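Local atomic coordinates of glycoside hydrolase (Streptococcus pneumoniae serotype 4, PDB entry 6ORH), a protein that probably hydrolyses alpha-L-fucosidic bonds as a glycoside hydrolase of family 29, helping the bacterium to degrade host-derived carbohydrate antigens. Residues P9-L19 against G248-A256; L54-K64 against E108-M118. The protein carries 2 engineered substitutions. All coordinates share one frame; numbering follows the deposited sequence.

Both interactions belong to the TIM-barrel-like alpha-L-fucosidase part of the chain, but they hold different elements. Interaction 1 is buried and lies nearer the centre of the chain: it sets the N-terminal helix and the loop before it against barrel strand 250-259. Interaction 2 is only partly buried and joins two successive outer helices, 56-65 and 105-116. Polar groups in interaction 1 sit among apolar side chains and are matched by individual hydrogen bonds, whereas those of interaction 2 gather at the margin as a salt bridge and a lysine beside a helix end. The two contacts do not touch; along the sequence, interaction 2 is nested within the loop that interaction 1 closes.

Interaction 1: residues P9-L19 against G248-A256; sequences PLPSQTQLAYL and GTIFSIGEA. With EDO (1,2-ethanediol), chain E; EDO (1,2-ethanediol), chain L.
Pro11 and Gln15 both fasten onto Phe251, placing the N-terminal helix 13-21 against the N-terminal end of the TIM-barrel-like domain, where the strands begin. Tyr18 of this helix also touches Leu200 and Pro291 and makes a cation-pi contact with Lys70, which lie at or just before the starts of other barrel strands. Phe251 has CG anti to its N (chi1 -164°), which carries the ring from the strand against the loop 9-12. Pro11 CB stands 3.5 Å from the Phe251 ring centroid, almost on the ring normal: a CH-pi contact well suited to the rigid proline ring, whose C-H groups can face an aromatic ring. At the ring edge Pro9 O lies 3.6 Å from Phe251 CD2, and Leu19 CD1 approaches Phe251 CZ obliquely.

Gln15 suits its buried place because its amide can donate and accept at once. Its NE2 gives a hydrogen bond of 2.9 Å to Phe251 O (159° at the hydrogen), lying in the plane of its own amide but well above the carbonyl plane it meets; Ser208 O takes a second bond from NE2. Its OE1 accepts from Ser12 N at 2.9 Å through a lone pair, while Gln15 N bonds back to Ser12 OG, completing a capping box. Bonded at both ends, the amide has its rotation fixed.

Farther along, Ile253 and Leu19 meet tip to tip, with Ile253 CD1 4.0 Å from Leu19 CG; Ile253 also passes Gln15 in the opposite direction. Glu255, whose side chain is about 7 Å from a bound galactose, accepts at OE1 from Trp169 NE1. Tyr18 OH donates to its other oxygen, Glu255 OE2, at 2.6 Å, reaching the anti side with ring and carboxylate nearly perpendicular.

Interaction 2: residues L54-K64 against E108-M118; sequences LDAREWVRVLK and EVSQAATEFDM. With EDO (1,2-ethanediol), chain J.
Helices 56-64 and 108-116 run in broadly the same direction, 36° apart with axes 8.4 Å from each other at closest, and Arg57 CA and Ala112 CA lie 4.9 Å apart. They are successive outer helices of the barrel, backed by strand 70-74, where Val60 and Val109 both rest on Leu71. Small residues suit the crossing: Ala56 and Ala112 let the backbones approach. Val60 is a knob in the hole formed by Val109, Ala112, Ala113 and Phe116, its CG2 being 3.6 Å from Ala112 CB and its CG1 equally near Phe116 CB.

Phe116 is a knob in turn, fitting among Arg57, Val60, Arg61 and Lys64. Arg61 CA lies over one ring face in a CH-pi contact, and the ring's rim reaches over one face of the Arg57 guanidinium. The extended Arg57 chain reaches across to Glu115 in a side-on, two-bond salt bridge, NE to OE1 and NH2 to OE2, each at 2.8 Å, with guanidinium and carboxylate planes 43° apart.

In the conformer given, a bend at chi2 (72°) brings Lys64 NZ to Phe116 O and Asp117 O through weak bonds, beside the Schellman motif at Asp117, whose positive phi ends the helix. The carbonyl-rich C-terminal helix end would probably stabilise its positive charge. Charged groups thus lie at the margin of an apolar centre formed by Val60, Ala112 and Phe116.

Interaction 1: residues P9-L19 against G248-A256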
# COMPACT_ATOMS: atom_id res chain seq x y z
N PRO A 9 15.58 -6.14 -19.24
CA PRO A 9 14.79 -6.21 -20.47
C PRO A 9 14.22 -4.85 -20.85
O PRO A 9 13.67 -4.15 -20.01
CB PRO A 9 13.69 -7.23 -20.11
CG PRO A 9 13.55 -7.13 -18.61
CD PRO A 9 14.92 -6.74 -18.07
N LEU A 10 14.30 -4.51 -22.14
CA LEU A 10 13.92 -3.16 -22.56
C LEU A 10 12.51 -3.17 -23.12
O LEU A 10 12.11 -4.11 -23.83
CB LEU A 10 14.93 -2.63 -23.59
CG LEU A 10 16.37 -2.58 -23.11
CD1 LEU A 10 17.24 -1.96 -24.21
CD2 LEU A 10 16.50 -1.81 -21.78
N PRO A 11 11.73 -2.09 -22.92
CA PRO A 11 10.38 -2.02 -23.49
C PRO A 11 10.43 -1.82 -25.00
O PRO A 11 11.34 -1.19 -25.52
CB PRO A 11 9.78 -0.77 -22.80
CG PRO A 11 11.01 0.10 -22.49
CD PRO A 11 12.13 -0.87 -22.18
N SER A 12 9.40 -2.32 -25.68
CA SER A 12 9.17 -2.01 -27.08
C SER A 12 8.63 -0.59 -27.20
O SER A 12 8.21 0.01 -26.21
CB SER A 12 8.18 -2.97 -27.65
OG SER A 12 6.86 -2.69 -27.16
N GLN A 13 8.60 -0.06 -28.43
CA GLN A 13 8.04 1.27 -28.65
C GLN A 13 6.54 1.30 -28.34
O GLN A 13 6.05 2.30 -27.81
CB GLN A 13 8.33 1.76 -30.06
CG GLN A 13 9.81 1.90 -30.35
CD GLN A 13 10.05 1.96 -31.84
OE1 GLN A 13 10.73 1.11 -32.42
NE2 GLN A 13 9.48 2.97 -32.48
N THR A 14 5.82 0.22 -28.67
CA THR A 14 4.39 0.17 -28.39
C THR A 14 4.15 0.14 -26.89
O THR A 14 3.18 0.72 -26.40
CB THR A 14 3.62 -0.97 -29.08
OG1 THR A 14 4.21 -2.25 -28.82
CG2 THR A 14 3.46 -0.76 -30.57
N GLN A 15 5.04 -0.54 -26.15
CA GLN A 15 4.89 -0.56 -24.69
C GLN A 15 5.13 0.85 -24.13
O GLN A 15 4.39 1.30 -23.27
CB GLN A 15 5.83 -1.57 -24.01
CG GLN A 15 5.37 -3.03 -24.15
CD GLN A 15 6.42 -4.02 -23.70
OE1 GLN A 15 7.60 -3.93 -24.06
NE2 GLN A 15 6.01 -5.02 -22.93
N LEU A 16 6.19 1.53 -24.60
CA LEU A 16 6.48 2.87 -24.12
C LEU A 16 5.33 3.80 -24.47
O LEU A 16 5.02 4.69 -23.69
CB LEU A 16 7.79 3.36 -24.76
CG LEU A 16 9.05 2.85 -24.10
CD1 LEU A 16 10.28 3.23 -24.91
CD2 LEU A 16 9.16 3.35 -22.67
N ALA A 17 4.71 3.57 -25.63
CA ALA A 17 3.66 4.47 -26.06
C ALA A 17 2.46 4.35 -25.11
O ALA A 17 1.82 5.34 -24.70
CB ALA A 17 3.32 4.20 -27.52
N TYR A 18 2.13 3.10 -24.74
CA TYR A 18 1.02 2.90 -23.83
C TYR A 18 1.32 3.52 -22.46
O TYR A 18 0.43 4.14 -21.86
CB TYR A 18 0.74 1.40 -23.69
CG TYR A 18 -0.50 0.99 -22.93
CD1 TYR A 18 -1.55 1.87 -22.66
CD2 TYR A 18 -0.64 -0.34 -22.51
CE1 TYR A 18 -2.68 1.45 -21.98
CE2 TYR A 18 -1.78 -0.77 -21.86
CZ TYR A 18 -2.81 0.12 -21.61
OH TYR A 18 -3.94 -0.34 -21.00
N LEU A 19 2.56 3.33 -21.95
CA LEU A 19 2.92 3.90 -20.66
C LEU A 19 2.75 5.42 -20.69
O LEU A 19 2.28 6.01 -19.72
CB LEU A 19 4.36 3.49 -20.31
CG LEU A 19 4.46 2.01 -19.92
CD1 LEU A 19 5.92 1.57 -19.91
CD2 LEU A 19 3.85 1.81 -18.55
N GLY A 248 13.10 -10.24 -13.82
CA GLY A 248 12.35 -10.62 -15.02
C GLY A 248 13.16 -10.58 -16.32
O GLY A 248 14.12 -9.80 -16.46
N THR A 249 12.79 -11.44 -17.30
CA THR A 249 13.51 -11.64 -18.55
C THR A 249 12.87 -10.90 -19.73
O THR A 249 13.54 -10.73 -20.76
CB THR A 249 13.72 -13.13 -18.87
OG1 THR A 249 12.43 -13.74 -18.81
CG2 THR A 249 14.62 -13.78 -17.84
N ILE A 250 11.57 -10.52 -19.63
CA ILE A 250 10.88 -9.77 -20.66
C ILE A 250 10.26 -8.53 -20.01
O ILE A 250 9.89 -8.57 -18.84
CB ILE A 250 9.77 -10.58 -21.38
CG1 ILE A 250 8.63 -10.92 -20.42
CG2 ILE A 250 10.37 -11.86 -22.00
CD1 ILE A 250 7.32 -11.44 -21.09
N PHE A 251 10.20 -7.43 -20.79
CA PHE A 251 9.47 -6.25 -20.33
C PHE A 251 7.97 -6.55 -20.45
O PHE A 251 7.50 -7.06 -21.48
CB PHE A 251 9.87 -5.02 -21.15
CG PHE A 251 9.44 -3.72 -20.50
CD1 PHE A 251 8.11 -3.31 -20.54
CD2 PHE A 251 10.33 -2.97 -19.75
CE1 PHE A 251 7.71 -2.13 -19.91
CE2 PHE A 251 9.93 -1.79 -19.13
CZ PHE A 251 8.62 -1.36 -19.21
N SER A 252 7.24 -6.23 -19.37
CA SER A 252 5.84 -6.64 -19.28
C SER A 252 5.09 -5.54 -18.52
O SER A 252 5.50 -5.22 -17.41
CB SER A 252 5.79 -7.97 -18.49
OG SER A 252 4.42 -8.29 -18.15
N ILE A 253 4.04 -4.98 -19.15
CA ILE A 253 3.21 -4.00 -18.43
C ILE A 253 2.15 -4.74 -17.61
O ILE A 253 1.35 -5.48 -18.21
CB ILE A 253 2.54 -3.08 -19.45
CG1 ILE A 253 3.58 -2.24 -20.20
CG2 ILE A 253 1.47 -2.20 -18.79
CD1 ILE A 253 3.00 -1.48 -21.36
N GLY A 254 2.11 -4.48 -16.29
CA GLY A 254 1.01 -5.01 -15.45
C GLY A 254 -0.19 -4.05 -15.53
O GLY A 254 -0.30 -3.10 -14.75
N GLU A 255 -1.06 -4.31 -16.50
CA GLU A 255 -2.19 -3.41 -16.77
C GLU A 255 -3.20 -3.48 -15.62
O GLU A 255 -3.60 -4.57 -15.21
CB GLU A 255 -2.84 -3.90 -18.07
CG GLU A 255 -3.88 -2.95 -18.63
CD GLU A 255 -4.42 -3.51 -19.93
OE1 GLU A 255 -5.08 -4.55 -19.85
OE2 GLU A 255 -4.19 -2.90 -21.00
N ALA A 256 -3.64 -2.32 -15.12
CA ALA A 256 -4.55 -2.28 -13.97
C ALA A 256 -5.98 -2.04 -14.45
O ALA A 256 -6.34 -0.88 -14.66
CB ALA A 256 -4.12 -1.18 -13.03
C1 EDO E . 9.17 -6.45 -25.95
O1 EDO E . 9.82 -5.62 -24.99
C2 EDO E . 7.71 -6.61 -25.71
O2 EDO E . 6.97 -7.01 -26.85
C1 EDO L . 2.04 4.50 -16.99
O1 EDO L . 0.98 4.52 -17.89
C2 EDO L . 1.73 5.63 -16.12
O2 EDO L . 2.57 5.75 -15.10
O HOH W 1 11.09 -7.43 -23.44

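Interaction 2: residues L54-K64 against E108-M118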
# COMPACT_ATOMS: atom_id res chain seq x y z
N LEU A 54 -28.53 3.16 -29.29
CA LEU A 54 -27.07 3.08 -29.16
C LEU A 54 -26.37 4.14 -30.01
O LEU A 54 -26.67 4.34 -31.18
CB LEU A 54 -26.61 1.67 -29.54
CG LEU A 54 -25.14 1.35 -29.22
CD1 LEU A 54 -25.01 -0.14 -28.94
CD2 LEU A 54 -24.22 1.70 -30.42
N ASP A 55 -25.40 4.81 -29.39
CA ASP A 55 -24.66 5.87 -30.06
C ASP A 55 -23.18 5.70 -29.72
O ASP A 55 -22.71 6.21 -28.69
CB ASP A 55 -25.23 7.23 -29.67
CG ASP A 55 -24.63 8.34 -30.51
OD1 ASP A 55 -23.59 8.10 -31.14
OD2 ASP A 55 -25.25 9.44 -30.60
N ALA A 56 -22.48 4.90 -30.57
CA ALA A 56 -21.07 4.62 -30.33
C ALA A 56 -20.21 5.88 -30.42
O ALA A 56 -19.15 5.94 -29.76
CB ALA A 56 -20.56 3.56 -31.30
N ARG A 57 -20.63 6.85 -31.23
CA ARG A 57 -19.88 8.09 -31.32
C ARG A 57 -19.90 8.81 -29.96
O ARG A 57 -18.90 9.45 -29.61
CB ARG A 57 -20.36 8.98 -32.48
CG ARG A 57 -19.46 10.18 -32.72
CD ARG A 57 -20.03 11.05 -33.85
NE ARG A 57 -19.12 12.16 -34.17
CZ ARG A 57 -19.05 13.33 -33.53
NH1 ARG A 57 -19.85 13.59 -32.51
NH2 ARG A 57 -18.19 14.25 -33.94
N GLU A 58 -21.02 8.74 -29.23
CA GLU A 58 -21.08 9.37 -27.91
C GLU A 58 -20.15 8.65 -26.94
O GLU A 58 -19.57 9.30 -26.08
CB GLU A 58 -22.50 9.38 -27.34
CG GLU A 58 -23.32 10.49 -27.98
CD GLU A 58 -22.72 11.85 -27.67
OE1 GLU A 58 -22.89 12.29 -26.51
OE2 GLU A 58 -22.07 12.45 -28.57
N TRP A 59 -20.00 7.32 -27.08
CA TRP A 59 -19.06 6.62 -26.20
C TRP A 59 -17.67 7.19 -26.46
O TRP A 59 -16.95 7.57 -25.53
CB TRP A 59 -19.03 5.12 -26.47
CG TRP A 59 -20.32 4.37 -26.37
CD1 TRP A 59 -21.54 4.82 -25.93
CD2 TRP A 59 -20.50 3.00 -26.75
NE1 TRP A 59 -22.46 3.80 -26.01
CE2 TRP A 59 -21.84 2.67 -26.51
CE3 TRP A 59 -19.63 2.00 -27.26
CZ2 TRP A 59 -22.34 1.39 -26.78
CZ3 TRP A 59 -20.13 0.74 -27.51
CH2 TRP A 59 -21.48 0.44 -27.30
N VAL A 60 -17.28 7.24 -27.75
CA VAL A 60 -15.94 7.69 -28.08
C VAL A 60 -15.75 9.17 -27.72
O VAL A 60 -14.70 9.53 -27.16
CB VAL A 60 -15.62 7.42 -29.56
CG1 VAL A 60 -14.27 8.04 -29.95
CG2 VAL A 60 -15.68 5.93 -29.86
N ARG A 61 -16.74 10.03 -28.03
CA ARG A 61 -16.59 11.47 -27.77
C ARG A 61 -16.33 11.71 -26.28
O ARG A 61 -15.40 12.44 -25.92
CB ARG A 61 -17.83 12.25 -28.24
CG ARG A 61 -17.68 13.75 -27.99
CD ARG A 61 -18.95 14.50 -28.40
NE ARG A 61 -20.10 14.22 -27.53
CZ ARG A 61 -20.31 14.79 -26.33
NH1 ARG A 61 -19.46 15.70 -25.86
NH2 ARG A 61 -21.37 14.44 -25.63
N VAL A 62 -17.13 11.10 -25.42
CA VAL A 62 -17.01 11.33 -23.98
C VAL A 62 -15.66 10.79 -23.51
O VAL A 62 -14.96 11.47 -22.76
CB VAL A 62 -18.19 10.75 -23.19
CG1 VAL A 62 -17.88 10.66 -21.70
CG2 VAL A 62 -19.43 11.63 -23.39
N LEU A 63 -15.29 9.60 -23.98
CA LEU A 63 -13.98 9.09 -23.56
C LEU A 63 -12.83 9.99 -24.03
O LEU A 63 -11.88 10.21 -23.28
CB LEU A 63 -13.81 7.65 -24.07
CG LEU A 63 -14.77 6.64 -23.45
CD1 LEU A 63 -14.66 5.29 -24.16
CD2 LEU A 63 -14.53 6.51 -21.95
N LYS A 64 -12.90 10.50 -25.26
CA LYS A 64 -11.86 11.37 -25.79
C LYS A 64 -11.79 12.63 -24.94
O LYS A 64 -10.71 13.05 -24.51
CB LYS A 64 -12.16 11.76 -27.24
CG LYS A 64 -11.07 12.56 -27.93
CD LYS A 64 -9.83 11.75 -28.28
CE LYS A 64 -8.82 12.53 -29.09
NZ LYS A 64 -7.69 11.71 -29.55
N GLU A 108 -19.24 0.35 -35.86
CA GLU A 108 -19.74 1.63 -35.35
C GLU A 108 -18.71 2.28 -34.43
O GLU A 108 -18.43 3.47 -34.56
CB GLU A 108 -21.09 1.49 -34.65
CG GLU A 108 -22.16 1.01 -35.63
CD GLU A 108 -23.57 1.14 -35.10
OE1 GLU A 108 -23.77 1.62 -33.97
OE2 GLU A 108 -24.51 0.73 -35.85
N VAL A 109 -18.11 1.47 -33.53
CA VAL A 109 -17.10 2.02 -32.63
C VAL A 109 -15.87 2.46 -33.42
O VAL A 109 -15.29 3.50 -33.11
CB VAL A 109 -16.75 1.02 -31.50
CG1 VAL A 109 -15.61 1.56 -30.62
CG2 VAL A 109 -17.97 0.76 -30.61
N SER A 110 -15.45 1.63 -34.40
CA SER A 110 -14.25 1.90 -35.18
C SER A 110 -14.40 3.19 -35.97
O SER A 110 -13.43 3.94 -36.06
CB SER A 110 -13.94 0.73 -36.10
OG SER A 110 -13.55 -0.41 -35.35
N GLN A 111 -15.59 3.44 -36.51
CA GLN A 111 -15.80 4.67 -37.29
C GLN A 111 -15.58 5.89 -36.39
O GLN A 111 -14.87 6.84 -36.79
CB GLN A 111 -17.22 4.72 -37.84
CG GLN A 111 -17.39 3.77 -39.00
CD GLN A 111 -18.84 3.59 -39.39
OE1 GLN A 111 -19.75 3.80 -38.59
NE2 GLN A 111 -19.05 3.19 -40.63
N ALA A 112 -16.22 5.85 -35.20
CA ALA A 112 -16.07 6.93 -34.23
C ALA A 112 -14.62 7.06 -33.73
O ALA A 112 -14.07 8.16 -33.64
CB ALA A 112 -17.06 6.75 -33.10
N ALA A 113 -13.99 5.93 -33.37
CA ALA A 113 -12.60 6.00 -32.95
C ALA A 113 -11.72 6.61 -34.02
O ALA A 113 -10.80 7.35 -33.69
CB ALA A 113 -12.10 4.60 -32.62
N THR A 114 -11.95 6.26 -35.29
CA THR A 114 -11.13 6.83 -36.35
C THR A 114 -11.30 8.36 -36.39
O THR A 114 -10.32 9.12 -36.46
CB THR A 114 -11.45 6.14 -37.67
OG1 THR A 114 -11.11 4.75 -37.52
CG2 THR A 114 -10.68 6.73 -38.83
N GLU A 115 -12.55 8.80 -36.29
CA GLU A 115 -12.85 10.23 -36.32
C GLU A 115 -12.12 10.97 -35.20
O GLU A 115 -11.55 12.06 -35.41
CB GLU A 115 -14.36 10.44 -36.22
CG GLU A 115 -14.73 11.92 -36.26
CD GLU A 115 -16.18 12.26 -36.02
OE1 GLU A 115 -17.02 11.35 -35.88
OE2 GLU A 115 -16.47 13.47 -35.98
N PHE A 116 -12.09 10.36 -34.01
CA PHE A 116 -11.55 11.00 -32.81
C PHE A 116 -10.08 10.64 -32.57
O PHE A 116 -9.50 11.09 -31.57
CB PHE A 116 -12.41 10.65 -31.59
CG PHE A 116 -13.67 11.48 -31.50
CD1 PHE A 116 -14.82 11.09 -32.17
CD2 PHE A 116 -13.69 12.65 -30.75
CE1 PHE A 116 -15.98 11.86 -32.10
CE2 PHE A 116 -14.85 13.40 -30.66
CZ PHE A 116 -15.99 13.00 -31.34
N ASP A 117 -9.47 9.85 -33.48
CA ASP A 117 -8.10 9.37 -33.27
C ASP A 117 -7.99 8.74 -31.88
O ASP A 117 -7.09 9.04 -31.09
CB ASP A 117 -7.06 10.48 -33.45
CG ASP A 117 -5.64 9.94 -33.54
OD1 ASP A 117 -5.48 8.75 -33.89
OD2 ASP A 117 -4.70 10.71 -33.22
N MET A 118 -8.94 7.83 -31.60
CA MET A 118 -8.97 7.03 -30.38
C MET A 118 -8.41 5.66 -30.71
O MET A 118 -8.95 4.96 -31.56
CB MET A 118 -10.42 6.86 -29.90
CG MET A 118 -10.56 5.93 -28.70
SD MET A 118 -9.90 6.54 -27.18
CE MET A 118 -11.16 7.75 -26.73
C1 EDO J . -28.97 5.12 -33.11
O1 EDO J . -29.11 3.93 -32.39
C2 EDO J . -30.26 5.79 -33.05
O2 EDO J . -31.23 4.84 -33.40
O HOH W 2 -23.61 4.13 -33.10
O HOH W 3 -5.10 11.59 -29.99